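Long-range contact in alpha-1,6-mannanase (Bacteroides thetaiotaomicron, PDB 4V1S), which probably hydrolyses alpha-1,6-mannosidic linkages, as a family GH76 glycoside hydrolase of a gut symbiont: residues 81-95 with 144-158. Sequence-based numbering, arbitrary orientation.
Sequences IWGNIFLLYTYTEGI and ENGWTAIGLCDAYLA
Tyr89 and Gly151 face each other where helices 81-95 and 144-158 run side by side in the same direction, axes 9.1 Å apart and crossing at 20°. The CA atoms close from 6.9 Å at Trp82 and Glu144 to 5.2 Å at Thr92 and Ala155, then part to 6.3 Å at Ile95 and Ala158. The edge of the Tyr89 ring comes up against the Gly151 backbone, Tyr89 CE1 lying 3.5 Å from Gly151 CA, where a CB would clash. Tyr89 OH donates to Trp147 O at 2.7 Å, tilted from the carbonyl plane. A phenylalanine here would keep the ring but would probably cost Trp147 O this interhelical hydrogen bond. Trp147 itself is a knob among Trp82, Ile85, Phe86 and Tyr89: Trp82 NE1 sits over one face of the Trp147 six-membered ring, 3.3 Å from Trp147 CH2, while the Trp147 edge turns toward the face of Phe86. Thr92 plugs a hole lined by Gly151, Asp154, Ala155 and Ala158; its OG1 bonds back to Leu88 O. A water links Trp82 N to Glu144 OE2, which also bonds Thr129. Trp147 NE1 hydrogen-bonds a glycerol, probably from the crystallisation liquor, consistent with the aromatic cluster bordering a pocket.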
loop_
_atom_site.group_PDB
_atom_site.type_symbol
_atom_site.label_atom_id
_atom_site.label_comp_id
_atom_site.label_asym_id
_atom_site.label_seq_id
_atom_site.Cartn_x
_atom_site.Cartn_y
_atom_site.Cartn_z
ATOM N N ILE A 81 8.663 -8.959 -3.410
ATOM C CA ILE A 81 8.518 -7.588 -3.866
ATOM C C ILE A 81 7.874 -6.677 -2.795
ATOM O O ILE A 81 8.224 -5.474 -2.677
ATOM C CB ILE A 81 7.775 -7.538 -5.224
ATOM C CG1 ILE A 81 7.974 -6.196 -5.899
ATOM C CG2 ILE A 81 6.289 -7.854 -5.070
ATOM C CD1 ILE A 81 7.426 -6.156 -7.312
ATOM N N TRP A 82 6.956 -7.241 -2.004
ATOM C CA TRP A 82 6.091 -6.400 -1.132
ATOM C C TRP A 82 6.883 -5.421 -0.242
ATOM O O TRP A 82 6.585 -4.247 -0.197
ATOM C CB TRP A 82 5.230 -7.328 -0.264
ATOM C CG TRP A 82 4.089 -6.691 0.421
ATOM C CD1 TRP A 82 3.787 -5.374 0.514
ATOM C CD2 TRP A 82 3.115 -7.387 1.181
ATOM N NE1 TRP A 82 2.635 -5.200 1.261
ATOM C CE2 TRP A 82 2.209 -6.427 1.691
ATOM C CE3 TRP A 82 2.920 -8.735 1.493
ATOM C CZ2 TRP A 82 1.137 -6.773 2.487
ATOM C CZ3 TRP A 82 1.817 -9.080 2.253
ATOM C CH2 TRP A 82 0.960 -8.105 2.761
ATOM N N GLY A 83 7.889 -5.912 0.493
ATOM C CA GLY A 83 8.623 -5.032 1.407
ATOM C C GLY A 83 9.325 -3.903 0.695
ATOM O O GLY A 83 9.479 -2.829 1.241
ATOM N N ASN A 84 9.746 -4.162 -0.551
ATOM C CA ASN A 84 10.351 -3.143 -1.370
ATOM C C ASN A 84 9.381 -2.076 -1.813
ATOM O O ASN A 84 9.784 -0.941 -2.085
ATOM C CB ASN A 84 10.973 -3.769 -2.639
ATOM C CG ASN A 84 12.073 -4.750 -2.303
ATOM O OD1 ASN A 84 13.214 -4.368 -2.062
ATOM N ND2 ASN A 84 11.713 -6.000 -2.196
ATOM N N ILE A 85 8.096 -2.424 -1.891
ATOM C CA ILE A 85 7.065 -1.427 -2.260
ATOM C C ILE A 85 6.957 -0.362 -1.186
ATOM O O ILE A 85 6.804 0.837 -1.476
ATOM C CB ILE A 85 5.711 -2.119 -2.537
ATOM C CG1 ILE A 85 5.866 -3.148 -3.692
ATOM C CG2 ILE A 85 4.621 -1.115 -2.846
ATOM C CD1 ILE A 85 4.614 -3.973 -3.940
ATOM N N PHE A 86 7.074 -0.750 0.094
ATOM C CA PHE A 86 7.087 0.272 1.122
ATOM C C PHE A 86 8.315 1.179 1.046
ATOM O O PHE A 86 8.197 2.348 1.328
ATOM C CB PHE A 86 6.973 -0.316 2.509
ATOM C CG PHE A 86 5.636 -0.958 2.781
ATOM C CD1 PHE A 86 4.504 -0.185 2.945
ATOM C CD2 PHE A 86 5.524 -2.347 3.011
ATOM C CE1 PHE A 86 3.276 -0.746 3.251
ATOM C CE2 PHE A 86 4.280 -2.930 3.308
ATOM C CZ PHE A 86 3.169 -2.121 3.429
ATOM N N LEU A 87 9.460 0.645 0.629
ATOM C CA LEU A 87 10.601 1.502 0.423
ATOM C C LEU A 87 10.320 2.458 -0.739
ATOM O O LEU A 87 10.560 3.640 -0.637
ATOM C CB LEU A 87 11.875 0.669 0.155
ATOM C CG LEU A 87 12.434 -0.110 1.317
ATOM C CD1 LEU A 87 13.588 -0.970 0.863
ATOM C CD2 LEU A 87 12.877 0.851 2.414
ATOM N N LEU A 88 9.758 1.948 -1.835
ATOM C CA LEU A 88 9.383 2.817 -2.953
ATOM C C LEU A 88 8.479 3.966 -2.470
ATOM O O LEU A 88 8.680 5.129 -2.820
ATOM C CB LEU A 88 8.650 1.981 -4.002
ATOM C CG LEU A 88 8.105 2.685 -5.231
ATOM C CD1 LEU A 88 9.245 3.264 -6.049
ATOM C CD2 LEU A 88 7.257 1.730 -6.074
ATOM N N TYR A 89 7.453 3.629 -1.699
ATOM C CA TYR A 89 6.531 4.640 -1.145
ATOM C C TYR A 89 7.280 5.669 -0.262
ATOM O O TYR A 89 6.987 6.862 -0.272
ATOM C CB TYR A 89 5.475 3.972 -0.283
ATOM C CG TYR A 89 4.449 3.103 -0.962
ATOM C CD1 TYR A 89 4.332 3.018 -2.351
ATOM C CD2 TYR A 89 3.554 2.352 -0.177
ATOM C CE1 TYR A 89 3.378 2.160 -2.926
ATOM C CE2 TYR A 89 2.575 1.554 -0.737
ATOM C CZ TYR A 89 2.460 1.466 -2.127
ATOM O OH TYR A 89 1.436 0.680 -2.681
ATOM N N THR A 90 8.251 5.178 0.500
ATOM C CA THR A 90 8.997 6.025 1.427
ATOM C C THR A 90 9.848 7.032 0.682
ATOM O O THR A 90 9.796 8.243 0.944
ATOM C CB THR A 90 9.888 5.187 2.351
ATOM O OG1 THR A 90 9.057 4.284 3.059
ATOM C CG2 THR A 90 10.635 6.058 3.303
ATOM N N TYR A 91 10.611 6.541 -0.290
ATOM C CA TYR A 91 11.498 7.445 -1.042
ATOM C C TYR A 91 10.689 8.444 -1.867
ATOM O O TYR A 91 11.047 9.626 -1.988
ATOM C CB TYR A 91 12.463 6.660 -1.931
ATOM C CG TYR A 91 13.284 5.597 -1.233
ATOM C CD1 TYR A 91 13.880 5.821 -0.008
ATOM C CD2 TYR A 91 13.511 4.366 -1.845
ATOM C CE1 TYR A 91 14.603 4.810 0.617
ATOM C CE2 TYR A 91 14.280 3.382 -1.254
ATOM C CZ TYR A 91 14.867 3.612 -0.045
ATOM O OH TYR A 91 15.609 2.569 0.540
ATOM N N THR A 92 9.597 7.977 -2.436
ATOM C CA THR A 92 8.698 8.865 -3.150
ATOM C C THR A 92 8.169 9.994 -2.268
ATOM O O THR A 92 8.241 11.162 -2.643
ATOM C CB THR A 92 7.555 8.078 -3.749
ATOM O OG1 THR A 92 8.081 7.123 -4.685
ATOM C CG2 THR A 92 6.547 9.026 -4.429
ATOM N N GLU A 93 7.678 9.653 -1.075
ATOM C CA GLU A 93 7.231 10.690 -0.152
ATOM C C GLU A 93 8.385 11.606 0.261
ATOM O O GLU A 93 8.193 12.813 0.442
ATOM C CB GLU A 93 6.559 10.081 1.064
ATOM C CG GLU A 93 5.821 11.048 1.972
ATOM C CD GLU A 93 4.492 11.581 1.425
ATOM O OE1 GLU A 93 4.242 11.503 0.210
ATOM O OE2 GLU A 93 3.675 12.112 2.229
ATOM N N GLY A 94 9.579 11.034 0.390
ATOM C CA GLY A 94 10.784 11.811 0.676
ATOM C C GLY A 94 11.010 12.978 -0.273
ATOM O O GLY A 94 11.481 14.037 0.152
ATOM N N ILE A 95 10.642 12.800 -1.547
ATOM C CA ILE A 95 10.839 13.854 -2.537
ATOM C C ILE A 95 10.106 15.148 -2.112
ATOM O O ILE A 95 10.561 16.253 -2.418
ATOM C CB ILE A 95 10.349 13.433 -3.956
ATOM C CG1 ILE A 95 11.049 12.168 -4.497
ATOM C CG2 ILE A 95 10.567 14.560 -4.927
ATOM C CD1 ILE A 95 12.547 12.258 -4.637
ATOM N N GLU A 144 0.102 -7.402 -6.286
ATOM C CA GLU A 144 1.450 -6.843 -6.170
ATOM C C GLU A 144 1.664 -5.781 -7.254
ATOM O O GLU A 144 2.286 -4.745 -7.009
ATOM C CB GLU A 144 2.531 -7.922 -6.290
ATOM C CG GLU A 144 2.595 -8.837 -5.097
ATOM C CD GLU A 144 3.612 -9.958 -5.226
ATOM O OE1 GLU A 144 4.156 -10.172 -6.334
ATOM O OE2 GLU A 144 3.822 -10.681 -4.195
ATOM N N ASN A 145 1.157 -6.061 -8.452
ATOM C CA ASN A 145 1.279 -5.105 -9.545
ATOM C C ASN A 145 0.538 -3.798 -9.288
ATOM O O ASN A 145 1.025 -2.732 -9.671
ATOM C CB ASN A 145 0.927 -5.740 -10.914
ATOM C CG ASN A 145 2.127 -6.482 -11.480
ATOM O OD1 ASN A 145 2.890 -5.933 -12.256
ATOM N ND2 ASN A 145 2.358 -7.697 -10.995
ATOM N N GLY A 146 -0.623 -3.880 -8.641
ATOM C CA GLY A 146 -1.393 -2.698 -8.258
ATOM C C GLY A 146 -0.767 -1.885 -7.152
ATOM O O GLY A 146 -0.673 -0.665 -7.241
ATOM N N TRP A 147 -0.275 -2.564 -6.116
ATOM C CA TRP A 147 0.478 -1.873 -5.093
ATOM C C TRP A 147 1.631 -1.100 -5.672
ATOM O O TRP A 147 1.926 0.028 -5.267
ATOM C CB TRP A 147 1.070 -2.886 -4.102
ATOM C CG TRP A 147 0.221 -3.531 -3.011
ATOM C CD1 TRP A 147 -0.638 -4.608 -3.118
ATOM C CD2 TRP A 147 0.285 -3.219 -1.618
ATOM N NE1 TRP A 147 -1.120 -4.956 -1.878
ATOM C CE2 TRP A 147 -0.561 -4.137 -0.936
ATOM C CE3 TRP A 147 0.987 -2.262 -0.870
ATOM C CZ2 TRP A 147 -0.712 -4.129 0.465
ATOM C CZ3 TRP A 147 0.814 -2.242 0.513
ATOM C CH2 TRP A 147 -0.020 -3.181 1.163
ATOM N N THR A 148 2.311 -1.731 -6.641
ATOM C CA THR A 148 3.503 -1.131 -7.249
ATOM C C THR A 148 3.108 0.041 -8.152
ATOM O O THR A 148 3.711 1.115 -8.072
ATOM C CB THR A 148 4.311 -2.173 -8.039
ATOM O OG1 THR A 148 4.685 -3.238 -7.151
ATOM C CG2 THR A 148 5.531 -1.578 -8.657
ATOM N N ALA A 149 2.044 -0.147 -8.954
ATOM C CA ALA A 149 1.543 0.911 -9.817
ATOM C C ALA A 149 1.223 2.193 -9.042
ATOM O O ALA A 149 1.533 3.275 -9.497
ATOM C CB ALA A 149 0.323 0.431 -10.600
ATOM N N ILE A 150 0.617 2.058 -7.877
ATOM C CA ILE A 150 0.315 3.199 -7.005
ATOM C C ILE A 150 1.601 3.951 -6.715
ATOM O O ILE A 150 1.661 5.160 -6.908
ATOM C CB ILE A 150 -0.353 2.705 -5.709
ATOM C CG1 ILE A 150 -1.795 2.246 -5.978
ATOM C CG2 ILE A 150 -0.395 3.807 -4.669
ATOM C CD1 ILE A 150 -2.293 1.273 -4.909
ATOM N N GLY A 151 2.632 3.238 -6.247
ATOM C CA GLY A 151 3.923 3.871 -5.893
ATOM C C GLY A 151 4.554 4.541 -7.121
ATOM O O GLY A 151 5.095 5.649 -7.008
ATOM N N LEU A 152 4.505 3.865 -8.284
ATOM C CA LEU A 152 5.114 4.429 -9.491
ATOM C C LEU A 152 4.369 5.662 -9.998
ATOM O O LEU A 152 4.998 6.593 -10.485
ATOM C CB LEU A 152 5.268 3.367 -10.579
ATOM C CG LEU A 152 6.157 2.166 -10.189
ATOM C CD1 LEU A 152 6.051 1.088 -11.257
ATOM C CD2 LEU A 152 7.602 2.632 -10.024
ATOM N N CYS A 153 3.043 5.677 -9.858
ATOM C CA CYS A 153 2.281 6.886 -10.178
ATOM C C CYS A 153 2.744 8.027 -9.289
ATOM O O CYS A 153 2.982 9.143 -9.764
ATOM C CB CYS A 153 0.771 6.685 -9.999
ATOM S SG CYS A 153 -0.046 5.664 -11.221
ATOM N N ASP A 154 2.855 7.764 -7.989
ATOM C CA ASP A 154 3.287 8.809 -7.066
ATOM C C ASP A 154 4.739 9.252 -7.336
ATOM O O ASP A 154 5.060 10.435 -7.204
ATOM C CB ASP A 154 3.099 8.327 -5.615
ATOM C CG ASP A 154 1.625 8.263 -5.222
ATOM O OD1 ASP A 154 0.830 9.018 -5.804
ATOM O OD2 ASP A 154 1.259 7.484 -4.316
ATOM N N ALA A 155 5.593 8.303 -7.727
ATOM C CA ALA A 155 6.975 8.605 -8.066
ATOM C C ALA A 155 7.041 9.531 -9.293
ATOM O O ALA A 155 7.820 10.498 -9.330
ATOM C CB ALA A 155 7.775 7.335 -8.308
ATOM N N TYR A 156 6.228 9.219 -10.292
ATOM C CA TYR A 156 6.082 10.104 -11.453
ATOM C C TYR A 156 5.561 11.501 -11.067
ATOM O O TYR A 156 6.084 12.511 -11.515
ATOM C CB TYR A 156 5.148 9.474 -12.516
ATOM C CG TYR A 156 4.819 10.445 -13.626
ATOM C CD1 TYR A 156 5.742 10.739 -14.611
ATOM C CD2 TYR A 156 3.622 11.126 -13.632
ATOM C CE1 TYR A 156 5.458 11.677 -15.600
ATOM C CE2 TYR A 156 3.333 12.049 -14.608
ATOM C CZ TYR A 156 4.254 12.327 -15.586
ATOM O OH TYR A 156 3.916 13.242 -16.565
ATOM N N LEU A 157 4.528 11.568 -10.241
ATOM C CA LEU A 157 4.027 12.863 -9.837
ATOM C C LEU A 157 5.099 13.700 -9.142
ATOM O O LEU A 157 5.130 14.905 -9.298
ATOM C CB LEU A 157 2.790 12.720 -8.964
ATOM C CG LEU A 157 1.519 12.227 -9.659
ATOM C CD1 LEU A 157 0.473 11.879 -8.612
ATOM C CD2 LEU A 157 0.957 13.263 -10.618
ATOM N N ALA A 158 5.954 13.040 -8.364
ATOM C CA ALA A 158 6.998 13.716 -7.574
ATOM C C ALA A 158 8.192 14.193 -8.407
ATOM O O ALA A 158 8.854 15.170 -8.041
ATOM C CB ALA A 158 7.489 12.806 -6.452
HETATM O O HOH W 1 5.534 -9.881 -2.178
#